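Local structure of multifunctional non-homologous end joining DNA repair protein LigD (Mycobacterium tuberculosis, 4MKY) at residues A[52-57]-A[66-71]. The protein probably repairs DNA double-strand breaks together with Ku by non-homologous end joining, this chain being its gap-filling polymerase domain. Numbering follows the deposited sequence.
Sequences ATRKRW and FFEKQL. With nucleotides of chain J; nucleotides of chain F.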
loop_
_atom_site.group_PDB
_atom_site.type_symbol
_atom_site.label_atom_id
_atom_site.label_comp_id
_atom_site.label_asym_id
_atom_site.label_seq_id
_atom_site.Cartn_x
_atom_site.Cartn_y
_atom_site.Cartn_z
ATOM N N ALA A 52 -14.370 16.660 -3.673
ATOM C CA ALA A 52 -15.282 15.628 -3.208
ATOM C C ALA A 52 -15.182 14.375 -4.063
ATOM O O ALA A 52 -15.516 14.405 -5.243
ATOM C CB ALA A 52 -16.708 16.165 -3.219
ATOM N N THR A 53 -14.710 13.270 -3.496
ATOM C CA THR A 53 -14.783 11.987 -4.196
ATOM C C THR A 53 -16.121 11.315 -3.883
ATOM O O THR A 53 -16.580 11.357 -2.741
ATOM C CB THR A 53 -13.655 11.028 -3.793
ATOM O OG1 THR A 53 -12.427 11.465 -4.372
ATOM C CG2 THR A 53 -13.935 9.657 -4.324
ATOM N N ARG A 54 -16.778 10.774 -4.906
ATOM C CA ARG A 54 -18.077 10.139 -4.718
ATOM C C ARG A 54 -17.991 8.641 -4.886
ATOM O O ARG A 54 -17.370 8.143 -5.833
ATOM C CB ARG A 54 -19.093 10.660 -5.749
ATOM C CG ARG A 54 -19.748 11.992 -5.396
ATOM C CD ARG A 54 -19.686 12.960 -6.571
ATOM N NE ARG A 54 -18.315 13.427 -6.773
ATOM C CZ ARG A 54 -17.649 13.390 -7.926
ATOM N NH1 ARG A 54 -18.252 13.039 -9.033
ATOM N NH2 ARG A 54 -16.377 13.765 -7.970
ATOM N N LYS A 55 -18.675 7.924 -3.997
ATOM C CA LYS A 55 -19.011 6.537 -4.271
ATOM C C LYS A 55 -20.517 6.432 -4.506
ATOM O O LYS A 55 -21.322 6.691 -3.612
ATOM C CB LYS A 55 -18.558 5.633 -3.138
ATOM C CG LYS A 55 -18.406 4.185 -3.566
ATOM C CD LYS A 55 -17.636 3.383 -2.539
ATOM C CE LYS A 55 -17.536 1.928 -2.990
ATOM N NZ LYS A 55 -16.833 1.104 -1.946
ATOM N N ARG A 56 -20.913 6.077 -5.719
ATOM C CA ARG A 56 -22.341 6.125 -6.049
ATOM C C ARG A 56 -22.977 4.749 -6.249
ATOM O O ARG A 56 -22.452 3.911 -6.991
ATOM C CB ARG A 56 -22.549 7.002 -7.277
ATOM C CG ARG A 56 -21.688 8.261 -7.275
ATOM C CD ARG A 56 -21.770 8.989 -8.588
ATOM N NE ARG A 56 -23.149 8.998 -9.066
ATOM C CZ ARG A 56 -23.507 9.371 -10.288
ATOM N NH1 ARG A 56 -22.580 9.787 -11.149
ATOM N NH2 ARG A 56 -24.782 9.299 -10.641
ATOM N N TRP A 57 -24.119 4.525 -5.598
ATOM C CA TRP A 57 -24.904 3.299 -5.786
ATOM C C TRP A 57 -26.257 3.561 -6.468
ATOM O O TRP A 57 -27.309 3.354 -5.871
ATOM C CB TRP A 57 -25.196 2.674 -4.429
ATOM C CG TRP A 57 -24.059 1.953 -3.786
ATOM C CD1 TRP A 57 -23.912 0.594 -3.673
ATOM C CD2 TRP A 57 -22.993 2.532 -3.026
ATOM N NE1 TRP A 57 -22.790 0.300 -2.933
ATOM C CE2 TRP A 57 -22.226 1.467 -2.496
ATOM C CE3 TRP A 57 -22.610 3.847 -2.735
ATOM C CZ2 TRP A 57 -21.089 1.677 -1.729
ATOM C CZ3 TRP A 57 -21.502 4.053 -1.944
ATOM C CH2 TRP A 57 -20.732 2.977 -1.475
ATOM N N PHE A 66 -19.524 2.534 -7.828
ATOM C CA PHE A 66 -18.262 2.913 -8.445
ATOM C C PHE A 66 -17.711 4.186 -7.833
ATOM O O PHE A 66 -18.463 5.029 -7.346
ATOM C CB PHE A 66 -18.431 3.076 -9.955
ATOM C CG PHE A 66 -19.507 4.049 -10.353
ATOM C CD1 PHE A 66 -20.810 3.617 -10.540
ATOM C CD2 PHE A 66 -19.197 5.372 -10.628
ATOM C CE1 PHE A 66 -21.805 4.511 -10.920
ATOM C CE2 PHE A 66 -20.176 6.269 -11.016
ATOM C CZ PHE A 66 -21.495 5.843 -11.127
ATOM N N PHE A 67 -16.392 4.259 -7.746
ATOM C CA PHE A 67 -15.754 5.462 -7.281
ATOM C C PHE A 67 -15.697 6.469 -8.418
ATOM O O PHE A 67 -15.265 6.142 -9.524
ATOM C CB PHE A 67 -14.342 5.165 -6.767
ATOM C CG PHE A 67 -14.296 4.857 -5.300
ATOM C CD1 PHE A 67 -14.354 5.885 -4.370
ATOM C CD2 PHE A 67 -14.289 3.536 -4.850
ATOM C CE1 PHE A 67 -14.404 5.612 -3.024
ATOM C CE2 PHE A 67 -14.265 3.250 -3.507
ATOM C CZ PHE A 67 -14.361 4.283 -2.588
ATOM N N GLU A 68 -16.118 7.693 -8.144
ATOM C CA GLU A 68 -16.004 8.743 -9.147
ATOM C C GLU A 68 -15.321 9.976 -8.567
ATOM O O GLU A 68 -15.703 10.481 -7.515
ATOM C CB GLU A 68 -17.377 9.100 -9.747
ATOM C CG GLU A 68 -17.396 10.343 -10.628
ATOM C CD GLU A 68 -18.759 10.576 -11.265
ATOM O OE1 GLU A 68 -19.796 10.232 -10.640
ATOM O OE2 GLU A 68 -18.801 11.018 -12.435
ATOM N N LYS A 69 -14.359 10.496 -9.316
ATOM C CA LYS A 69 -13.618 11.674 -8.894
ATOM C C LYS A 69 -13.827 12.785 -9.892
ATOM O O LYS A 69 -14.204 13.896 -9.538
ATOM C CB LYS A 69 -12.132 11.364 -8.821
ATOM C CG LYS A 69 -11.729 10.569 -7.600
ATOM C CD LYS A 69 -10.221 10.357 -7.577
ATOM C CE LYS A 69 -9.845 9.301 -6.545
ATOM N NZ LYS A 69 -9.943 9.877 -5.180
ATOM N N GLN A 70 -13.545 12.463 -11.145
ATOM C CA GLN A 70 -13.609 13.424 -12.238
ATOM C C GLN A 70 -15.054 13.870 -12.353
ATOM O O GLN A 70 -15.962 13.099 -12.054
ATOM C CB GLN A 70 -13.099 12.754 -13.527
ATOM C CG GLN A 70 -13.219 13.572 -14.797
ATOM C CD GLN A 70 -12.259 14.742 -14.854
ATOM O OE1 GLN A 70 -11.184 14.717 -14.258
ATOM N NE2 GLN A 70 -12.634 15.767 -15.598
ATOM N N LEU A 71 -15.255 15.149 -12.640
ATOM C CA LEU A 71 -16.600 15.712 -12.712
ATOM C C LEU A 71 -17.131 15.634 -14.129
ATOM O O LEU A 71 -16.484 16.119 -15.059
ATOM C CB LEU A 71 -16.596 17.170 -12.245
ATOM C CG LEU A 71 -17.950 17.883 -12.229
ATOM C CD1 LEU A 71 -18.987 17.075 -11.453
ATOM C CD2 LEU A 71 -17.805 19.306 -11.682
ATOM P P DC J 5 -13.142 4.591 -16.760
ATOM O OP1 DC J 5 -12.151 5.473 -17.446
ATOM O OP2 DC J 5 -12.710 3.295 -16.172
ATOM O "O5'" DC J 5 -13.858 5.444 -15.616
ATOM C "C5'" DC J 5 -14.467 6.712 -15.938
ATOM C "C4'" DC J 5 -15.467 7.105 -14.877
ATOM O "O4'" DC J 5 -16.706 6.406 -15.110
ATOM C "C3'" DC J 5 -15.056 6.758 -13.443
ATOM O "O3'" DC J 5 -14.784 7.957 -12.714
ATOM C "C2'" DC J 5 -16.270 6.052 -12.856
ATOM C "C1'" DC J 5 -17.367 6.315 -13.870
ATOM N N1 DC J 5 -18.377 5.254 -13.967
ATOM C C2 DC J 5 -19.687 5.607 -14.301
ATOM O O2 DC J 5 -19.920 6.773 -14.655
ATOM N N3 DC J 5 -20.655 4.661 -14.271
ATOM C C4 DC J 5 -20.354 3.411 -13.906
ATOM N N4 DC J 5 -21.344 2.516 -13.868
ATOM C C5 DC J 5 -19.036 3.034 -13.524
ATOM C C6 DC J 5 -18.087 3.978 -13.568
ATOM P P DA J 6 -13.358 8.661 -12.840
ATOM O OP1 DA J 6 -13.287 9.777 -11.854
ATOM O OP2 DA J 6 -13.101 8.933 -14.273
ATOM O "O5'" DA J 6 -12.362 7.522 -12.359
ATOM C "C5'" DA J 6 -12.414 7.029 -11.024
ATOM C "C4'" DA J 6 -11.154 7.442 -10.306
ATOM O "O4'" DA J 6 -11.122 6.836 -8.993
ATOM C "C3'" DA J 6 -9.864 7.006 -10.996
ATOM O "O3'" DA J 6 -8.873 7.957 -10.629
ATOM C "C2'" DA J 6 -9.521 5.722 -10.274
ATOM C "C1'" DA J 6 -9.921 6.097 -8.859
ATOM N N9 DA J 6 -10.193 4.967 -7.981
ATOM C C8 DA J 6 -11.024 3.903 -8.227
ATOM N N7 DA J 6 -11.150 3.087 -7.211
ATOM C C5 DA J 6 -10.368 3.665 -6.221
ATOM C C6 DA J 6 -10.067 3.273 -4.909
ATOM N N6 DA J 6 -10.530 2.155 -4.350
ATOM N N1 DA J 6 -9.277 4.089 -4.174
ATOM C C2 DA J 6 -8.812 5.208 -4.741
ATOM N N3 DA J 6 -9.020 5.681 -5.968
ATOM C C4 DA J 6 -9.816 4.851 -6.665
ATOM O OP3 DG F 1 -30.323 5.811 -9.319
ATOM P P DG F 1 -31.067 6.985 -9.849
ATOM O OP1 DG F 1 -32.202 7.266 -8.916
ATOM O OP2 DG F 1 -31.328 6.800 -11.296
ATOM O "O5'" DG F 1 -30.005 8.165 -9.737
ATOM C "C5'" DG F 1 -28.689 8.017 -10.292
ATOM C "C4'" DG F 1 -28.357 9.236 -11.118
ATOM O "O4'" DG F 1 -27.134 9.017 -11.848
ATOM C "C3'" DG F 1 -29.386 9.552 -12.193
ATOM O "O3'" DG F 1 -29.144 10.917 -12.519
ATOM C "C2'" DG F 1 -28.962 8.623 -13.314
ATOM C "C1'" DG F 1 -27.434 8.576 -13.168
ATOM N N9 DG F 1 -26.858 7.244 -13.311
ATOM C C8 DG F 1 -27.435 6.067 -12.902
ATOM N N7 DG F 1 -26.624 5.047 -12.973
ATOM C C5 DG F 1 -25.422 5.593 -13.398
ATOM C C6 DG F 1 -24.182 4.967 -13.692
ATOM O O6 DG F 1 -23.875 3.774 -13.577
ATOM N N1 DG F 1 -23.238 5.886 -14.137
ATOM C C2 DG F 1 -23.453 7.235 -14.273
ATOM N N2 DG F 1 -22.400 7.961 -14.677
ATOM N N3 DG F 1 -24.608 7.831 -14.014
ATOM C C4 DG F 1 -25.547 6.951 -13.606
#
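Strands 53-56 and 66-68 form an antiparallel beta hairpin at the DNA-binding surface of the LigD primase-polymerase domain, their short axes 4.7 Å apart; on its other side strand 53-56 pairs with strand 112-115. Arg54 and Glu68 are a hydrogen-bonded pair, exchanging bonds in both directions, with Glu68 N 2.7 Å from Arg54 O. The next hydrogen-bonded pair, Arg56 and Phe66, is less even: Arg56 N to Phe66 O is sound, the return bond weak.

Arg54, Arg56 and Glu68 share one face of the sheet in a salt-bridge network. Glu68 OE1 receives Arg56 NH1 through its syn lone pair at 2.9 Å, the two groups nearly coplanar, whereas its salt bridge to Arg54 NH1 is longer. The Glu68 chain is extended, with CG anti to the backbone N (chi1 170°), which carries the carboxylate across to both arginines. Bends at chi2 and chi3 turn the Arg54 guanidinium back along the hairpin, where NH2 bonds to Ala52 O and Lys69 O, both in its plane; the latter is met from above its carbonyl plane. Arg56 NH2 is hydrogen-bonded to Gln108 O.

Phe66, on this face too, lies between protein and DNA: Arg56 CB is over one side of its ring, and the base of DC5 of chain J lies over the opposite face, Phe66 CG 3.4 Å from its C5. On the opposite face of the sheet, Lys55 lays its extended chain over the Phe67 ring, CD 3.8 Å from the centroid in a CH-pi contact; Lys55 probably binds the polymerase substrate. Thr53 CG2 meets the edge of that ring. Beyond the strand, backbone Lys69 N and Gln70 N both donate to OP1 of DA6 of chain J, each at 2.8 Å.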